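Local coordinates for protein periplasmic beta-glucosidase (Pseudomonas aeruginosa, PDB 6R5T) that probably hydrolyses terminal, non-reducing beta-D-glucosyl residues, releasing beta-D-glucose, as a periplasmic family 3 glycoside hydrolase, at residues A[209-223]-A[242-256]. The protein carries 1 engineered substitution. Residues are numbered along the deposited sequence; the frame is centred on the assembly and turned at random.
Sequences KAAVDAGAGAVMVSL and LRQQWGFKGLTISNH. Engineered in segment 242-256: Asn255 (natural residue Asp). With BGC (beta-D-glucopyranose), chain C; GAL (beta-D-galactopyranose), chain B.
The Phe248 ring has Val219 CG2 over one face, 3.6 Å from CZ, and the backbone N of Gly250 over the centre of the opposite face. It sits between two neighbouring parallel strands, and the helices before them, of the TIM-barrel domain of this family 3 enzyme. Ala216 O lies at its edge. Val212 adds CG1 at CD1. The Trp246 indole carries the Lys209 chain on one face, with CB 3.7 Å from the centroid of the six-membered ring. With CG anti to the backbone N (chi1 -174°), the Lys209 chain runs on over the indole, then bends at chi4 (-65°), lifting NZ off the face to a salt bridge with Asp213 OD2.

Strands 218-221 and 251-253 run parallel, 23° apart. Four backbone hydrogen bonds join this edge, the first from Leu251 N to Gly217 O and the last from Val221 N to Ile253 O. Helices 206-213 and 235-245 pack outside, where Val212 CG2 meets Leu242 CD1 at 4.0 Å. Arg243 grips Gly250 O end-on with NH1 and NH2 and pairs with Asp316.

The C-terminal ends of the two strands reach the sugar pocket, which is completed by residues such as Asp79 and Lys176. Met220 SD lies 3.5 Å from O2 of the glucose. Leu223 CD2 packs on CB of Asn255, an engineered residue replacing Asp. Asn255 OD1 accepts from His256 N on an in-plane lone pair, while ND2 donates to Val221 O at 3.1 Å.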
# COMPACT_ATOMS: atom_id res chain seq x y z
N LYS A 209 4.34 -23.64 0.03
CA LYS A 209 4.36 -24.90 0.79
C LYS A 209 3.48 -25.95 0.12
O LYS A 209 3.85 -27.14 0.12
CB LYS A 209 3.96 -24.65 2.25
CG LYS A 209 4.11 -25.88 3.11
CD LYS A 209 3.85 -25.60 4.54
CE LYS A 209 4.30 -26.75 5.40
NZ LYS A 209 3.50 -27.97 5.13
N ALA A 210 2.32 -25.57 -0.41
CA ALA A 210 1.43 -26.53 -1.10
C ALA A 210 2.17 -27.14 -2.30
O ALA A 210 2.00 -28.37 -2.58
CB ALA A 210 0.21 -25.81 -1.60
N ALA A 211 2.95 -26.33 -3.02
CA ALA A 211 3.70 -26.84 -4.18
C ALA A 211 4.76 -27.84 -3.68
O ALA A 211 4.92 -28.90 -4.28
CB ALA A 211 4.32 -25.71 -4.95
N VAL A 212 5.50 -27.47 -2.64
CA VAL A 212 6.55 -28.35 -2.04
C VAL A 212 5.90 -29.66 -1.59
O VAL A 212 6.40 -30.79 -1.94
CB VAL A 212 7.26 -27.65 -0.88
CG1 VAL A 212 8.13 -28.62 -0.10
CG2 VAL A 212 8.08 -26.49 -1.36
N ASP A 213 4.74 -29.58 -0.93
CA ASP A 213 4.07 -30.80 -0.40
C ASP A 213 3.48 -31.63 -1.54
O ASP A 213 3.37 -32.87 -1.35
CB ASP A 213 3.02 -30.44 0.63
CG ASP A 213 3.61 -29.88 1.90
OD1 ASP A 213 4.79 -30.04 2.12
OD2 ASP A 213 2.84 -29.28 2.66
N ALA A 214 3.19 -31.03 -2.71
CA ALA A 214 2.69 -31.79 -3.88
C ALA A 214 3.87 -32.46 -4.60
O ALA A 214 3.61 -33.14 -5.59
CB ALA A 214 1.92 -30.90 -4.83
N GLY A 215 5.10 -32.20 -4.15
CA GLY A 215 6.32 -32.83 -4.69
C GLY A 215 7.00 -32.00 -5.76
O GLY A 215 7.78 -32.55 -6.53
N ALA A 216 6.80 -30.67 -5.81
CA ALA A 216 7.50 -29.87 -6.83
C ALA A 216 9.00 -30.18 -6.77
O ALA A 216 9.58 -30.16 -5.67
CB ALA A 216 7.26 -28.40 -6.59
N GLY A 217 9.63 -30.37 -7.94
CA GLY A 217 11.07 -30.69 -8.00
C GLY A 217 11.94 -29.46 -7.84
O GLY A 217 13.14 -29.61 -7.47
N ALA A 218 11.40 -28.26 -8.07
CA ALA A 218 12.25 -27.06 -8.04
C ALA A 218 11.48 -25.86 -7.50
O ALA A 218 10.26 -25.85 -7.51
CB ALA A 218 12.82 -26.78 -9.39
N VAL A 219 12.26 -24.92 -6.98
CA VAL A 219 11.71 -23.62 -6.52
C VAL A 219 12.52 -22.50 -7.17
O VAL A 219 13.75 -22.50 -7.08
CB VAL A 219 11.78 -23.54 -4.98
CG1 VAL A 219 11.46 -22.10 -4.52
CG2 VAL A 219 10.91 -24.56 -4.34
N MET A 220 11.85 -21.54 -7.82
CA MET A 220 12.50 -20.35 -8.40
C MET A 220 12.39 -19.20 -7.39
O MET A 220 11.28 -18.89 -6.96
CB MET A 220 11.90 -19.95 -9.75
CG MET A 220 12.63 -18.77 -10.26
SD MET A 220 12.03 -18.25 -11.87
CE MET A 220 13.17 -19.23 -12.85
N VAL A 221 13.53 -18.67 -7.01
CA VAL A 221 13.65 -17.61 -5.98
C VAL A 221 13.25 -16.27 -6.60
O VAL A 221 13.52 -16.02 -7.76
CB VAL A 221 15.05 -17.65 -5.37
CG1 VAL A 221 15.17 -16.59 -4.30
CG2 VAL A 221 15.32 -19.05 -4.82
N SER A 222 12.62 -15.42 -5.81
CA SER A 222 12.11 -14.12 -6.28
C SER A 222 13.17 -13.03 -6.33
O SER A 222 14.30 -13.18 -5.82
CB SER A 222 10.94 -13.74 -5.42
OG SER A 222 11.36 -13.37 -4.14
N LEU A 223 12.80 -11.91 -6.94
CA LEU A 223 13.72 -10.78 -7.16
C LEU A 223 13.63 -9.72 -6.07
O LEU A 223 14.49 -8.83 -6.08
CB LEU A 223 13.37 -10.16 -8.51
CG LEU A 223 13.75 -10.95 -9.75
CD1 LEU A 223 13.07 -10.31 -10.97
CD2 LEU A 223 15.24 -10.96 -9.95
N LEU A 242 12.60 -23.14 4.03
CA LEU A 242 12.30 -24.06 2.91
C LEU A 242 12.88 -25.46 3.17
O LEU A 242 12.21 -26.41 2.87
CB LEU A 242 12.90 -23.45 1.64
CG LEU A 242 12.74 -24.26 0.36
CD1 LEU A 242 11.27 -24.48 0.02
CD2 LEU A 242 13.49 -23.58 -0.77
N ARG A 243 14.10 -25.56 3.69
CA ARG A 243 14.75 -26.89 3.87
C ARG A 243 14.45 -27.44 5.26
O ARG A 243 13.92 -28.55 5.36
CB ARG A 243 16.26 -26.77 3.64
CG ARG A 243 16.59 -26.17 2.28
CD ARG A 243 16.52 -27.20 1.23
NE ARG A 243 17.02 -26.68 -0.05
CZ ARG A 243 17.01 -27.38 -1.17
NH1 ARG A 243 16.57 -28.64 -1.17
NH2 ARG A 243 17.42 -26.82 -2.29
N GLN A 244 14.82 -26.71 6.30
CA GLN A 244 14.74 -27.26 7.66
C GLN A 244 13.28 -27.40 8.11
O GLN A 244 12.91 -28.49 8.59
CB GLN A 244 15.67 -26.46 8.57
CG GLN A 244 17.13 -26.57 8.11
CD GLN A 244 18.12 -25.66 8.80
OE1 GLN A 244 17.76 -24.69 9.45
NE2 GLN A 244 19.40 -25.96 8.62
N GLN A 245 12.44 -26.40 7.91
CA GLN A 245 11.05 -26.47 8.42
C GLN A 245 10.15 -27.23 7.45
O GLN A 245 9.39 -28.08 7.88
CB GLN A 245 10.48 -25.08 8.62
CG GLN A 245 9.92 -24.87 10.00
CD GLN A 245 10.87 -23.99 10.76
OE1 GLN A 245 11.29 -22.94 10.27
NE2 GLN A 245 11.21 -24.42 11.98
N TRP A 246 10.23 -26.96 6.15
CA TRP A 246 9.30 -27.55 5.19
C TRP A 246 9.81 -28.84 4.61
O TRP A 246 9.01 -29.54 3.95
CB TRP A 246 9.01 -26.55 4.06
CG TRP A 246 8.19 -25.37 4.46
CD1 TRP A 246 7.61 -25.09 5.67
CD2 TRP A 246 7.80 -24.31 3.58
NE1 TRP A 246 6.89 -23.92 5.59
CE2 TRP A 246 7.01 -23.41 4.32
CE3 TRP A 246 8.06 -24.04 2.23
CZ2 TRP A 246 6.48 -22.25 3.75
CZ3 TRP A 246 7.53 -22.89 1.66
CH2 TRP A 246 6.72 -22.03 2.41
N GLY A 247 11.10 -29.12 4.75
CA GLY A 247 11.62 -30.43 4.30
C GLY A 247 11.79 -30.50 2.80
O GLY A 247 11.83 -31.61 2.26
N PHE A 248 11.93 -29.37 2.09
CA PHE A 248 12.09 -29.41 0.62
C PHE A 248 13.41 -30.09 0.28
O PHE A 248 14.43 -29.69 0.89
CB PHE A 248 12.09 -28.00 0.05
CG PHE A 248 12.32 -27.91 -1.43
CD1 PHE A 248 11.46 -28.53 -2.33
CD2 PHE A 248 13.38 -27.17 -1.92
CE1 PHE A 248 11.69 -28.41 -3.68
CE2 PHE A 248 13.59 -27.05 -3.29
CZ PHE A 248 12.71 -27.62 -4.15
N LYS A 249 13.37 -31.08 -0.62
CA LYS A 249 14.58 -31.88 -0.99
C LYS A 249 15.05 -31.60 -2.41
O LYS A 249 15.93 -32.31 -2.90
CB LYS A 249 14.26 -33.37 -0.89
CG LYS A 249 13.72 -33.80 0.46
CD LYS A 249 14.72 -33.59 1.55
CE LYS A 249 15.17 -34.91 2.16
NZ LYS A 249 16.44 -34.75 2.91
N GLY A 250 14.47 -30.61 -3.10
CA GLY A 250 14.69 -30.38 -4.52
C GLY A 250 15.68 -29.26 -4.77
O GLY A 250 16.60 -28.99 -3.94
N LEU A 251 15.54 -28.65 -5.93
CA LEU A 251 16.50 -27.72 -6.52
C LEU A 251 16.01 -26.27 -6.34
O LEU A 251 14.84 -25.96 -6.72
CB LEU A 251 16.61 -28.06 -8.00
CG LEU A 251 17.54 -27.18 -8.82
CD1 LEU A 251 18.96 -27.33 -8.32
CD2 LEU A 251 17.43 -27.53 -10.30
N THR A 252 16.86 -25.40 -5.82
CA THR A 252 16.55 -23.95 -5.84
C THR A 252 17.23 -23.29 -7.03
O THR A 252 18.45 -23.50 -7.29
CB THR A 252 16.91 -23.30 -4.52
OG1 THR A 252 18.29 -23.58 -4.25
CG2 THR A 252 16.07 -23.82 -3.37
N ILE A 253 16.52 -22.44 -7.74
CA ILE A 253 17.02 -21.78 -8.95
C ILE A 253 16.90 -20.28 -8.72
O ILE A 253 15.80 -19.83 -8.38
CB ILE A 253 16.23 -22.20 -10.19
CG1 ILE A 253 16.19 -23.72 -10.31
CG2 ILE A 253 16.77 -21.50 -11.42
CD1 ILE A 253 15.39 -24.24 -11.48
N SER A 254 17.97 -19.54 -8.96
CA SER A 254 17.93 -18.07 -8.92
C SER A 254 17.07 -17.57 -10.07
O SER A 254 16.86 -18.21 -11.11
CB SER A 254 19.30 -17.47 -8.98
OG SER A 254 19.67 -17.30 -10.33
N ASN A 255 16.60 -16.36 -9.89
CA ASN A 255 15.97 -15.66 -10.99
C ASN A 255 17.04 -15.06 -11.88
O ASN A 255 18.28 -15.16 -11.64
CB ASN A 255 14.98 -14.66 -10.38
CG ASN A 255 13.68 -14.57 -11.13
OD1 ASN A 255 13.73 -14.31 -12.32
ND2 ASN A 255 12.56 -14.78 -10.41
N HIS A 256 16.60 -14.35 -12.87
CA HIS A 256 17.44 -14.01 -14.03
C HIS A 256 18.38 -12.85 -13.67
O HIS A 256 17.90 -11.75 -13.45
CB HIS A 256 16.49 -13.69 -15.16
CG HIS A 256 17.21 -13.51 -16.43
ND1 HIS A 256 18.08 -12.45 -16.64
CD2 HIS A 256 17.24 -14.28 -17.54
CE1 HIS A 256 18.62 -12.59 -17.84
NE2 HIS A 256 18.09 -13.67 -18.42
C2 BGC C . 10.62 -16.34 -15.33
C3 BGC C . 12.07 -16.06 -15.76
C4 BGC C . 12.10 -14.56 -16.18
C5 BGC C . 11.71 -13.75 -14.93
C6 BGC C . 11.64 -12.26 -15.20
C1 BGC C . 10.23 -15.39 -14.19
O1 BGC C . 8.88 -15.65 -13.96
O2 BGC C . 10.39 -17.68 -14.88
O3 BGC C . 12.38 -16.87 -16.91
O4 BGC C . 13.44 -14.25 -16.58
O5 BGC C . 10.38 -14.04 -14.61
O6 BGC C . 11.31 -11.57 -13.99
C1 GAL B . 13.60 -13.77 -17.92
C2 GAL B . 13.19 -14.82 -18.98
C3 GAL B . 13.48 -14.23 -20.36
C4 GAL B . 12.69 -12.90 -20.50
C5 GAL B . 13.08 -11.98 -19.33
C6 GAL B . 12.24 -10.70 -19.32
O2 GAL B . 13.93 -16.01 -18.77
O3 GAL B . 13.03 -15.17 -21.35
O4 GAL B . 11.30 -13.29 -20.42
O5 GAL B . 12.81 -12.60 -18.03
O6 GAL B . 12.60 -9.91 -18.16
O HOH W 1 6.22 -29.28 4.11
O HOH W 2 16.40 -15.12 -7.27